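Local structure of succinate dehydrogenase subunit A (Mycolicibacterium smegmatis, 7D6V) at residues L240-V254 / M381-E395. The protein probably oxidises succinate to fumarate with a bound flavin-adenine dinucleotide, passing the electrons on toward quinone in the respiratory chain. Residues are numbered along the deposited sequence; the frame is centred on the assembly and turned at random.
Sequences LINMEFIQFHPTGMV and MEVGPTCHYVMGGIE. With FAD (flavin-adenine dinucleotide), chain D.
Ile246, Phe248, Cys387 and Val390 form the apolar centre, all on one face of an antiparallel pairing. The Ile246 CG2 methyl touches Cys387 SG at 3.6 Å and also lies over one face of the Phe248 ring, toward its rim, while Ile246 CG1 meets Val390 CG2 at 4.0 Å. With SG anti to the backbone N (chi1 180°), Cys387 makes an oblique sulfur-aromatic contact: SG lies 5.0 Å from the Phe248 ring centroid and 38° off its normal. Ile246 also packs against Val550, which places this part of the face beside helix 532-556.

Toward the 254 end, Met253, bent at chi2 and chi3, brings SD to 3.6 Å from Met381 CB, the two side chains crossing at about a right angle. At the other end, Met243 folds back to lay its sulfur beside the Gly392-Gly393 backbone, where Ile241 and Gly393 exchange two backbone bonds (Ile241 N to Gly393 O 2.9 Å) in a short ladder set off from the 246-249 ladder by the type I turn Asn242 to Phe245.

The polar edge begins at a classic beta bulge. Gln247 O takes a nearly straight bond from His388 N (2.9 Å, 165°) and a weak one from Tyr389 N at 3.5 Å. His388 and Tyr389 belong to the FAD pocket. His388 CE1 reaches FAD C7 at 3.5 Å, while its ND1 bonds to Ser220 OG; the Tyr389 ring turns an edge to the ribityl O3' and makes a cation-pi contact with Arg423.

The chemistry thus divides by face: on one, sulfur and hydrocarbon join the two strands; on the other, the bulge, made by two N-H groups on one carbonyl and braced by Ser219 and Asn221, sets two adjacent rings against the flavin cofactor.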
ATOM      1  N   LEU A 240      -5.920  22.356  24.233  1.00 18.18           N
ATOM      2  CA  LEU A 240      -4.854  22.020  23.304  1.00 18.18           C
ATOM      3  C   LEU A 240      -3.553  22.638  23.795  1.00 18.18           C
ATOM      4  O   LEU A 240      -3.549  23.722  24.383  1.00 18.18           O
ATOM      5  CB  LEU A 240      -5.179  22.520  21.892  1.00 18.18           C
ATOM      6  CG  LEU A 240      -5.832  21.563  20.892  1.00 18.18           C
ATOM      7  CD1 LEU A 240      -7.063  20.906  21.470  1.00 18.18           C
ATOM      8  CD2 LEU A 240      -6.191  22.319  19.632  1.00 18.18           C
ATOM      9  N   ILE A 241      -2.445  21.937  23.560  1.00 17.97           N
ATOM     10  CA  ILE A 241      -1.130  22.408  23.968  1.00 17.97           C
ATOM     11  C   ILE A 241      -0.178  22.309  22.787  1.00 17.97           C
ATOM     12  O   ILE A 241      -0.370  21.510  21.870  1.00 17.97           O
ATOM     13  CB  ILE A 241      -0.558  21.619  25.165  1.00 17.97           C
ATOM     14  CG1 ILE A 241      -0.519  20.123  24.856  1.00 17.97           C
ATOM     15  CG2 ILE A 241      -1.375  21.865  26.404  1.00 17.97           C
ATOM     16  CD1 ILE A 241       0.367  19.342  25.788  1.00 17.97           C
ATOM     17  N   ASN A 242       0.861  23.142  22.827  1.00 18.54           N
ATOM     18  CA  ASN A 242       1.983  23.078  21.889  1.00 18.54           C
ATOM     19  C   ASN A 242       1.533  23.180  20.437  1.00 18.54           C
ATOM     20  O   ASN A 242       2.129  22.566  19.551  1.00 18.54           O
ATOM     21  CB  ASN A 242       2.799  21.800  22.096  1.00 18.54           C
ATOM     22  CG  ASN A 242       3.451  21.742  23.454  1.00 18.54           C
ATOM     23  OD1 ASN A 242       3.560  22.752  24.145  1.00 18.54           O
ATOM     24  ND2 ASN A 242       3.885  20.557  23.848  1.00 18.54           N
ATOM     25  N   MET A 243       0.491  23.967  20.171  1.00 19.12           N
ATOM     26  CA  MET A 243      -0.023  24.062  18.811  1.00 19.12           C
ATOM     27  C   MET A 243       0.887  24.861  17.891  1.00 19.12           C
ATOM     28  O   MET A 243       0.706  24.806  16.672  1.00 19.12           O
ATOM     29  CB  MET A 243      -1.423  24.674  18.820  1.00 19.12           C
ATOM     30  CG  MET A 243      -2.509  23.717  19.279  1.00 19.12           C
ATOM     31  SD  MET A 243      -2.256  22.027  18.709  1.00 19.12           S
ATOM     32  CE  MET A 243      -2.969  22.101  17.072  1.00 19.12           C
ATOM     33  N   GLU A 244       1.856  25.591  18.438  1.00 19.60           N
ATOM     34  CA  GLU A 244       2.824  26.328  17.639  1.00 19.60           C
ATOM     35  C   GLU A 244       3.988  25.466  17.179  1.00 19.60           C
ATOM     36  O   GLU A 244       4.862  25.964  16.464  1.00 19.60           O
ATOM     37  CB  GLU A 244       3.360  27.522  18.433  1.00 19.60           C
ATOM     38  CG  GLU A 244       4.216  27.144  19.628  1.00 19.60           C
ATOM     39  CD  GLU A 244       3.404  26.890  20.885  1.00 19.60           C
ATOM     40  OE1 GLU A 244       2.334  26.257  20.797  1.00 19.60           O
ATOM     41  OE2 GLU A 244       3.841  27.322  21.969  1.00 19.60           O
ATOM     42  N   PHE A 245       4.025  24.198  17.565  1.00 19.14           N
ATOM     43  CA  PHE A 245       5.139  23.311  17.251  1.00 19.14           C
ATOM     44  C   PHE A 245       4.704  22.381  16.128  1.00 19.14           C
ATOM     45  O   PHE A 245       4.023  21.380  16.358  1.00 19.14           O
ATOM     46  CB  PHE A 245       5.579  22.550  18.493  1.00 19.14           C
ATOM     47  CG  PHE A 245       6.274  23.411  19.495  1.00 19.14           C
ATOM     48  CD1 PHE A 245       5.651  23.764  20.673  1.00 19.14           C
ATOM     49  CD2 PHE A 245       7.545  23.886  19.248  1.00 19.14           C
ATOM     50  CE1 PHE A 245       6.283  24.568  21.585  1.00 19.14           C
ATOM     51  CE2 PHE A 245       8.185  24.687  20.159  1.00 19.14           C
ATOM     52  CZ  PHE A 245       7.555  25.028  21.329  1.00 19.14           C
ATOM     53  N   ILE A 246       5.107  22.720  14.910  1.00 21.38           N
ATOM     54  CA  ILE A 246       4.777  21.961  13.714  1.00 21.38           C
ATOM     55  C   ILE A 246       6.078  21.617  13.012  1.00 21.38           C
ATOM     56  O   ILE A 246       6.944  22.482  12.842  1.00 21.38           O
ATOM     57  CB  ILE A 246       3.839  22.750  12.782  1.00 21.38           C
ATOM     58  CG1 ILE A 246       2.464  22.906  13.425  1.00 21.38           C
ATOM     59  CG2 ILE A 246       3.725  22.070  11.433  1.00 21.38           C
ATOM     60  CD1 ILE A 246       1.535  23.794  12.653  1.00 21.38           C
ATOM     61  N   GLN A 247       6.223  20.358  12.619  1.00 22.74           N
ATOM     62  CA  GLN A 247       7.402  19.938  11.880  1.00 22.74           C
ATOM     63  C   GLN A 247       7.264  20.349  10.422  1.00 22.74           C
ATOM     64  O   GLN A 247       6.268  20.028   9.765  1.00 22.74           O
ATOM     65  CB  GLN A 247       7.608  18.433  12.003  1.00 22.74           C
ATOM     66  CG  GLN A 247       8.985  17.981  11.566  1.00 22.74           C
ATOM     67  CD  GLN A 247       9.423  16.714  12.253  1.00 22.74           C
ATOM     68  OE1 GLN A 247       9.791  16.723  13.425  1.00 22.74           O
ATOM     69  NE2 GLN A 247       9.370  15.606  11.529  1.00 22.74           N
ATOM     70  N   PHE A 248       8.249  21.088   9.930  1.00 26.51           N
ATOM     71  CA  PHE A 248       8.354  21.434   8.524  1.00 26.51           C
ATOM     72  C   PHE A 248       9.641  20.845   7.977  1.00 26.51           C
ATOM     73  O   PHE A 248      10.708  21.019   8.573  1.00 26.51           O
ATOM     74  CB  PHE A 248       8.365  22.946   8.313  1.00 26.51           C
ATOM     75  CG  PHE A 248       7.084  23.633   8.672  1.00 26.51           C
ATOM     76  CD1 PHE A 248       6.937  24.244   9.902  1.00 26.51           C
ATOM     77  CD2 PHE A 248       6.045  23.707   7.767  1.00 26.51           C
ATOM     78  CE1 PHE A 248       5.768  24.890  10.232  1.00 26.51           C
ATOM     79  CE2 PHE A 248       4.872  24.353   8.091  1.00 26.51           C
ATOM     80  CZ  PHE A 248       4.735  24.946   9.324  1.00 26.51           C
ATOM     81  N   HIS A 249       9.542  20.159   6.877  1.00 34.71           N
ATOM     82  CA  HIS A 249      10.766  19.807   6.174  1.00 34.71           C
ATOM     83  C   HIS A 249      11.098  20.890   5.156  1.00 34.71           C
ATOM     84  O   HIS A 249      10.252  21.223   4.319  1.00 34.71           O
ATOM     85  CB  HIS A 249      10.632  18.462   5.482  1.00 34.71           C
ATOM     86  CG  HIS A 249      11.937  17.888   5.035  1.00 34.71           C
ATOM     87  ND1 HIS A 249      12.964  17.608   5.910  1.00 34.71           N
ATOM     88  CD2 HIS A 249      12.386  17.544   3.806  1.00 34.71           C
ATOM     89  CE1 HIS A 249      13.990  17.118   5.238  1.00 34.71           C
ATOM     90  NE2 HIS A 249      13.664  17.068   3.959  1.00 34.71           N
ATOM     91  N   PRO A 250      12.301  21.468   5.207  1.00 37.57           N
ATOM     92  CA  PRO A 250      12.604  22.615   4.335  1.00 37.57           C
ATOM     93  C   PRO A 250      12.614  22.285   2.855  1.00 37.57           C
ATOM     94  O   PRO A 250      12.522  23.208   2.037  1.00 37.57           O
ATOM     95  CB  PRO A 250      13.996  23.059   4.808  1.00 37.57           C
ATOM     96  CG  PRO A 250      14.212  22.378   6.127  1.00 37.57           C
ATOM     97  CD  PRO A 250      13.443  21.106   6.059  1.00 37.57           C
ATOM     98  N   THR A 251      12.723  21.013   2.479  1.00 40.09           N
ATOM     99  CA  THR A 251      12.980  20.617   1.095  1.00 40.09           C
ATOM    100  C   THR A 251      11.950  19.564   0.690  1.00 40.09           C
ATOM    101  O   THR A 251      12.142  18.366   0.911  1.00 40.09           O
ATOM    102  CB  THR A 251      14.420  20.109   0.953  1.00 40.09           C
ATOM    103  OG1 THR A 251      15.333  21.185   1.202  1.00 40.09           O
ATOM    104  CG2 THR A 251      14.679  19.571  -0.436  1.00 40.09           C
ATOM    105  N   GLY A 252      10.844  20.021   0.110  1.00 40.65           N
ATOM    106  CA  GLY A 252       9.843  19.131  -0.446  1.00 40.65           C
ATOM    107  C   GLY A 252       9.347  19.622  -1.789  1.00 40.65           C
ATOM    108  O   GLY A 252       9.209  20.830  -1.991  1.00 40.65           O
ATOM    109  N   MET A 253       9.068  18.701  -2.709  1.00 42.01           N
ATOM    110  CA  MET A 253       8.644  19.079  -4.051  1.00 42.01           C
ATOM    111  C   MET A 253       7.337  19.862  -3.997  1.00 42.01           C
ATOM    112  O   MET A 253       6.410  19.493  -3.275  1.00 42.01           O
ATOM    113  CB  MET A 253       8.472  17.828  -4.909  1.00 42.01           C
ATOM    114  CG  MET A 253       9.754  17.048  -5.132  1.00 42.01           C
ATOM    115  SD  MET A 253      10.820  17.798  -6.372  1.00 42.01           S
ATOM    116  CE  MET A 253       9.753  17.759  -7.810  1.00 42.01           C
ATOM    117  N   VAL A 254       7.261  20.960  -4.757  1.00 40.48           N
ATOM    118  CA  VAL A 254       6.115  21.856  -4.703  1.00 40.48           C
ATOM    119  C   VAL A 254       5.372  21.944  -6.032  1.00 40.48           C
ATOM    120  O   VAL A 254       4.137  21.943  -6.047  1.00 40.48           O
ATOM    121  CB  VAL A 254       6.508  23.268  -4.197  1.00 40.48           C
ATOM    122  CG1 VAL A 254       7.251  23.176  -2.878  1.00 40.48           C
ATOM    123  CG2 VAL A 254       7.327  24.043  -5.219  1.00 40.48           C
ATOM    124  N   MET A 381      15.055  19.885  -9.489  1.00 53.28           N
ATOM    125  CA  MET A 381      13.813  19.647  -8.773  1.00 53.28           C
ATOM    126  C   MET A 381      13.132  20.979  -8.468  1.00 53.28           C
ATOM    127  O   MET A 381      13.562  22.043  -8.922  1.00 53.28           O
ATOM    128  CB  MET A 381      14.089  18.829  -7.517  1.00 53.28           C
ATOM    129  CG  MET A 381      14.781  17.517  -7.809  1.00 53.28           C
ATOM    130  SD  MET A 381      15.414  16.704  -6.340  1.00 53.28           S
ATOM    131  CE  MET A 381      17.097  16.380  -6.855  1.00 53.28           C
ATOM    132  N   GLU A 382      12.050  20.931  -7.703  1.00 48.84           N
ATOM    133  CA  GLU A 382      11.224  22.098  -7.418  1.00 48.84           C
ATOM    134  C   GLU A 382      10.881  22.133  -5.932  1.00 48.84           C
ATOM    135  O   GLU A 382       9.717  22.200  -5.543  1.00 48.84           O
ATOM    136  CB  GLU A 382       9.964  22.089  -8.274  1.00 48.84           C
ATOM    137  CG  GLU A 382       9.334  23.450  -8.461  1.00 48.84           C
ATOM    138  CD  GLU A 382       9.958  24.217  -9.604  1.00 48.84           C
ATOM    139  OE1 GLU A 382      10.642  23.588 -10.436  1.00 48.84           O
ATOM    140  OE2 GLU A 382       9.743  25.441  -9.688  1.00 48.84           O
ATOM    141  N   VAL A 383      11.890  22.033  -5.084  1.00 44.84           N
ATOM    142  CA  VAL A 383      11.677  21.752  -3.673  1.00 44.84           C
ATOM    143  C   VAL A 383      11.351  23.031  -2.908  1.00 44.84           C
ATOM    144  O   VAL A 383      11.625  24.146  -3.353  1.00 44.84           O
ATOM    145  CB  VAL A 383      12.903  21.043  -3.073  1.00 44.84           C
ATOM    146  CG1 VAL A 383      13.129  19.721  -3.774  1.00 44.84           C
ATOM    147  CG2 VAL A 383      14.131  21.924  -3.193  1.00 44.84           C
ATOM    148  N   GLY A 384      10.749  22.853  -1.730  1.00 38.27           N
ATOM    149  CA  GLY A 384      10.358  23.944  -0.867  1.00 38.27           C
ATOM    150  C   GLY A 384       9.810  23.442   0.457  1.00 38.27           C
ATOM    151  O   GLY A 384       9.631  22.238   0.659  1.00 38.27           O
ATOM    152  N   PRO A 385       9.541  24.357   1.390  1.00 33.60           N
ATOM    153  CA  PRO A 385       9.080  23.943   2.723  1.00 33.60           C
ATOM    154  C   PRO A 385       7.740  23.219   2.680  1.00 33.60           C
ATOM    155  O   PRO A 385       6.812  23.627   1.979  1.00 33.60           O
ATOM    156  CB  PRO A 385       8.973  25.268   3.486  1.00 33.60           C
ATOM    157  CG  PRO A 385       9.861  26.205   2.751  1.00 33.60           C
ATOM    158  CD  PRO A 385       9.771  25.807   1.313  1.00 33.60           C
ATOM    159  N   THR A 386       7.640  22.144   3.463  1.00 29.52           N
ATOM    160  CA  THR A 386       6.448  21.305   3.492  1.00 29.52           C
ATOM    161  C   THR A 386       6.078  20.958   4.928  1.00 29.52           C
ATOM    162  O   THR A 386       6.944  20.602   5.729  1.00 29.52           O
ATOM    163  CB  THR A 386       6.656  20.031   2.655  1.00 29.52           C
ATOM    164  OG1 THR A 386       5.450  19.258   2.631  1.00 29.52           O
ATOM    165  CG2 THR A 386       7.799  19.185   3.191  1.00 29.52           C
ATOM    166  N   CYS A 387       4.793  21.085   5.253  1.00 25.87           N
ATOM    167  CA  CYS A 387       4.286  20.714   6.568  1.00 25.87           C
ATOM    168  C   CYS A 387       4.174  19.198   6.676  1.00 25.87           C
ATOM    169  O   CYS A 387       3.600  18.551   5.795  1.00 25.87           O
ATOM    170  CB  CYS A 387       2.926  21.368   6.809  1.00 25.87           C
ATOM    171  SG  CYS A 387       2.162  20.995   8.396  1.00 25.87           S
ATOM    172  N   HIS A 388       4.722  18.626   7.747  1.00 21.91           N
ATOM    173  CA  HIS A 388       4.764  17.179   7.903  1.00 21.91           C
ATOM    174  C   HIS A 388       4.004  16.681   9.121  1.00 21.91           C
ATOM    175  O   HIS A 388       3.145  15.801   8.993  1.00 21.91           O
ATOM    176  CB  HIS A 388       6.226  16.715   7.977  1.00 21.91           C
ATOM    177  CG  HIS A 388       6.391  15.229   7.971  1.00 21.91           C
ATOM    178  ND1 HIS A 388       5.885  14.428   6.971  1.00 21.91           N
ATOM    179  CD2 HIS A 388       7.004  14.397   8.845  1.00 21.91           C
ATOM    180  CE1 HIS A 388       6.180  13.168   7.228  1.00 21.91           C
ATOM    181  NE2 HIS A 388       6.858  13.122   8.360  1.00 21.91           N
ATOM    182  N   TYR A 389       4.291  17.219  10.304  1.00 19.03           N
ATOM    183  CA  TYR A 389       3.786  16.671  11.551  1.00 19.03           C
ATOM    184  C   TYR A 389       3.476  17.812  12.506  1.00 19.03           C
ATOM    185  O   TYR A 389       4.112  18.866  12.459  1.00 19.03           O
ATOM    186  CB  TYR A 389       4.811  15.715  12.179  1.00 19.03           C
ATOM    187  CG  TYR A 389       4.322  14.931  13.375  1.00 19.03           C
ATOM    188  CD1 TYR A 389       4.503  15.406  14.666  1.00 19.03           C
ATOM    189  CD2 TYR A 389       3.710  13.699  13.213  1.00 19.03           C
ATOM    190  CE1 TYR A 389       4.070  14.685  15.756  1.00 19.03           C
ATOM    191  CE2 TYR A 389       3.273  12.975  14.297  1.00 19.03           C
ATOM    192  CZ  TYR A 389       3.454  13.473  15.565  1.00 19.03           C
ATOM    193  OH  TYR A 389       3.020  12.748  16.649  1.00 19.03           O
ATOM    194  N   VAL A 390       2.493  17.598  13.373  1.00 18.51           N
ATOM    195  CA  VAL A 390       2.151  18.556  14.416  1.00 18.51           C
ATOM    196  C   VAL A 390       2.429  17.903  15.765  1.00 18.51           C
ATOM    197  O   VAL A 390       1.891  16.834  16.073  1.00 18.51           O
ATOM    198  CB  VAL A 390       0.694  19.045  14.299  1.00 18.51           C
ATOM    199  CG1 VAL A 390      -0.302  17.892  14.346  1.00 18.51           C
ATOM    200  CG2 VAL A 390       0.391  20.065  15.381  1.00 18.51           C
ATOM    201  N   MET A 391       3.300  18.531  16.552  1.00 19.30           N
ATOM    202  CA  MET A 391       3.657  18.017  17.867  1.00 19.30           C
ATOM    203  C   MET A 391       2.664  18.420  18.944  1.00 19.30           C
ATOM    204  O   MET A 391       2.722  17.876  20.051  1.00 19.30           O
ATOM    205  CB  MET A 391       5.060  18.492  18.248  1.00 19.30           C
ATOM    206  CG  MET A 391       6.174  17.734  17.554  1.00 19.30           C
ATOM    207  SD  MET A 391       6.411  18.281  15.855  1.00 19.30           S
ATOM    208  CE  MET A 391       7.634  19.559  16.067  1.00 19.30           C
ATOM    209  N   GLY A 392       1.764  19.355  18.653  1.00 17.65           N
ATOM    210  CA  GLY A 392       0.730  19.734  19.588  1.00 17.65           C
ATOM    211  C   GLY A 392      -0.502  18.861  19.466  1.00 17.65           C
ATOM    212  O   GLY A 392      -0.601  17.979  18.616  1.00 17.65           O
ATOM    213  N   GLY A 393      -1.459  19.121  20.344  1.00 16.85           N
ATOM    214  CA  GLY A 393      -2.690  18.359  20.328  1.00 16.85           C
ATOM    215  C   GLY A 393      -3.417  18.485  21.653  1.00 16.85           C
ATOM    216  O   GLY A 393      -3.175  19.409  22.422  1.00 16.85           O
ATOM    217  N   ILE A 394      -4.305  17.523  21.893  1.00 16.85           N
ATOM    218  CA  ILE A 394      -5.136  17.541  23.088  1.00 16.85           C
ATOM    219  C   ILE A 394      -4.277  17.240  24.309  1.00 16.85           C
ATOM    220  O   ILE A 394      -3.523  16.259  24.333  1.00 16.85           O
ATOM    221  CB  ILE A 394      -6.289  16.539  22.951  1.00 16.85           C
ATOM    222  CG1 ILE A 394      -7.097  16.841  21.691  1.00 16.85           C
ATOM    223  CG2 ILE A 394      -7.189  16.592  24.164  1.00 16.85           C
ATOM    224  CD1 ILE A 394      -7.568  15.619  20.966  1.00 16.85           C
ATOM    225  N   GLU A 395      -4.384  18.089  25.325  1.00 17.35           N
ATOM    226  CA  GLU A 395      -3.630  17.911  26.560  1.00 17.35           C
ATOM    227  C   GLU A 395      -4.157  16.687  27.301  1.00 17.35           C
ATOM    228  O   GLU A 395      -5.318  16.658  27.720  1.00 17.35           O
ATOM    229  CB  GLU A 395      -3.736  19.165  27.419  1.00 17.35           C
ATOM    230  CG  GLU A 395      -2.796  19.185  28.599  1.00 17.35           C
ATOM    231  CD  GLU A 395      -3.023  20.381  29.492  1.00 17.35           C
ATOM    232  OE1 GLU A 395      -4.192  20.780  29.664  1.00 17.35           O
ATOM    233  OE2 GLU A 395      -2.034  20.928  30.020  1.00 17.35           O
TER
HETATM  234  PA  FAD D 701      -3.984   8.168  11.394  1.00 47.92           P
HETATM  235  O1A FAD D 701      -3.895   6.688  11.342  1.00 60.35           O
HETATM  236  O2A FAD D 701      -3.154   8.978  10.475  1.00 49.78           O
HETATM  237  O5B FAD D 701      -5.502   8.554  11.085  1.00 56.78           O
HETATM  238  C5B FAD D 701      -6.449   8.888  12.083  1.00 44.11           C
HETATM  239  C4B FAD D 701      -7.786   8.242  11.762  1.00 52.81           C
HETATM  240  O4B FAD D 701      -8.855   9.055  12.234  1.00 51.81           O
HETATM  241  C3B FAD D 701      -8.047   8.052  10.288  1.00 50.05           C
HETATM  242  O3B FAD D 701      -8.602   6.756  10.124  1.00 55.52           O
HETATM  243  C2B FAD D 701      -9.110   9.066   9.956  1.00 47.82           C
HETATM  244  O2B FAD D 701      -9.955   8.650   8.892  1.00 66.09           O
HETATM  245  C1B FAD D 701      -9.870   9.141  11.247  1.00 53.66           C
HETATM  246  N9A FAD D 701     -10.604  10.410  11.361  1.00 52.69           N
HETATM  247  C8A FAD D 701     -10.086  11.637  11.310  1.00 42.11           C
HETATM  248  N7A FAD D 701     -11.047  12.567  11.454  1.00 48.96           N
HETATM  249  C5A FAD D 701     -12.211  11.926  11.598  1.00 47.12           C
HETATM  250  C6A FAD D 701     -13.620  12.298  11.793  1.00 47.41           C
HETATM  251  N6A FAD D 701     -14.000  13.583  11.865  1.00 50.65           N
HETATM  252  N1A FAD D 701     -14.518  11.312  11.895  1.00 47.33           N
HETATM  253  C2A FAD D 701     -14.172  10.023  11.834  1.00 51.28           C
HETATM  254  N3A FAD D 701     -12.917   9.617  11.659  1.00 51.84           N
HETATM  255  C4A FAD D 701     -11.912  10.503  11.538  1.00 48.04           C
HETATM  256  N1  FAD D 701       6.213   8.578  11.655  1.00 62.94           N
HETATM  257  C2  FAD D 701       7.261   7.777  11.931  1.00 63.04           C
HETATM  258  O2  FAD D 701       7.496   7.500  13.111  1.00 56.25           O
HETATM  259  N3  FAD D 701       8.061   7.268  10.994  1.00 65.67           N
HETATM  260  C4  FAD D 701       7.880   7.523   9.705  1.00 65.21           C
HETATM  261  O4  FAD D 701       8.635   7.038   8.853  1.00 66.69           O
HETATM  262  C4X FAD D 701       6.761   8.392   9.306  1.00 60.33           C
HETATM  263  N5  FAD D 701       6.520   8.688   8.020  1.00 60.90           N
HETATM  264  C5X FAD D 701       5.487   9.479   7.691  1.00 55.02           C
HETATM  265  C6  FAD D 701       5.251   9.772   6.358  1.00 53.65           C
HETATM  266  C7  FAD D 701       4.194  10.589   6.009  1.00 50.56           C
HETATM  267  C7M FAD D 701       3.930  10.917   4.570  1.00 49.65           C
HETATM  268  C8  FAD D 701       3.316  11.148   7.058  1.00 47.62           C
HETATM  269  C8M FAD D 701       2.168  12.034   6.680  1.00 42.14           C
HETATM  270  C9  FAD D 701       3.544  10.856   8.390  1.00 49.32           C
HETATM  271  C9A FAD D 701       4.601  10.042   8.739  1.00 54.45           C
HETATM  272  N10 FAD D 701       4.836   9.748  10.084  1.00 55.67           N
HETATM  273  C10 FAD D 701       5.915   8.917  10.392  1.00 57.06           C
HETATM  274  C1' FAD D 701       3.972  10.276  11.134  1.00 52.27           C
HETATM  275  C2' FAD D 701       3.037   9.175  11.621  1.00 57.37           C
HETATM  276  O2' FAD D 701       2.648   8.343  10.530  1.00 60.89           O
HETATM  277  C3' FAD D 701       1.760   9.726  12.229  1.00 54.68           C
HETATM  278  O3' FAD D 701       2.094  10.447  13.407  1.00 59.71           O
HETATM  279  C4' FAD D 701       0.813   8.596  12.602  1.00 52.15           C
HETATM  280  O4' FAD D 701       0.457   7.866  11.437  1.00 56.02           O
HETATM  281  C5' FAD D 701      -0.462   9.098  13.249  1.00 53.37           C
HETATM  282  O5' FAD D 701      -1.346   7.993  13.359  1.00 50.83           O
HETATM  283  P   FAD D 701      -2.791   8.101  14.022  1.00 52.77           P
HETATM  284  O1P FAD D 701      -3.243   6.714  14.312  1.00 55.36           O
HETATM  285  O2P FAD D 701      -2.756   9.086  15.135  1.00 55.97           O
HETATM  286  O3P FAD D 701      -3.723   8.731  12.872  1.00 53.35           O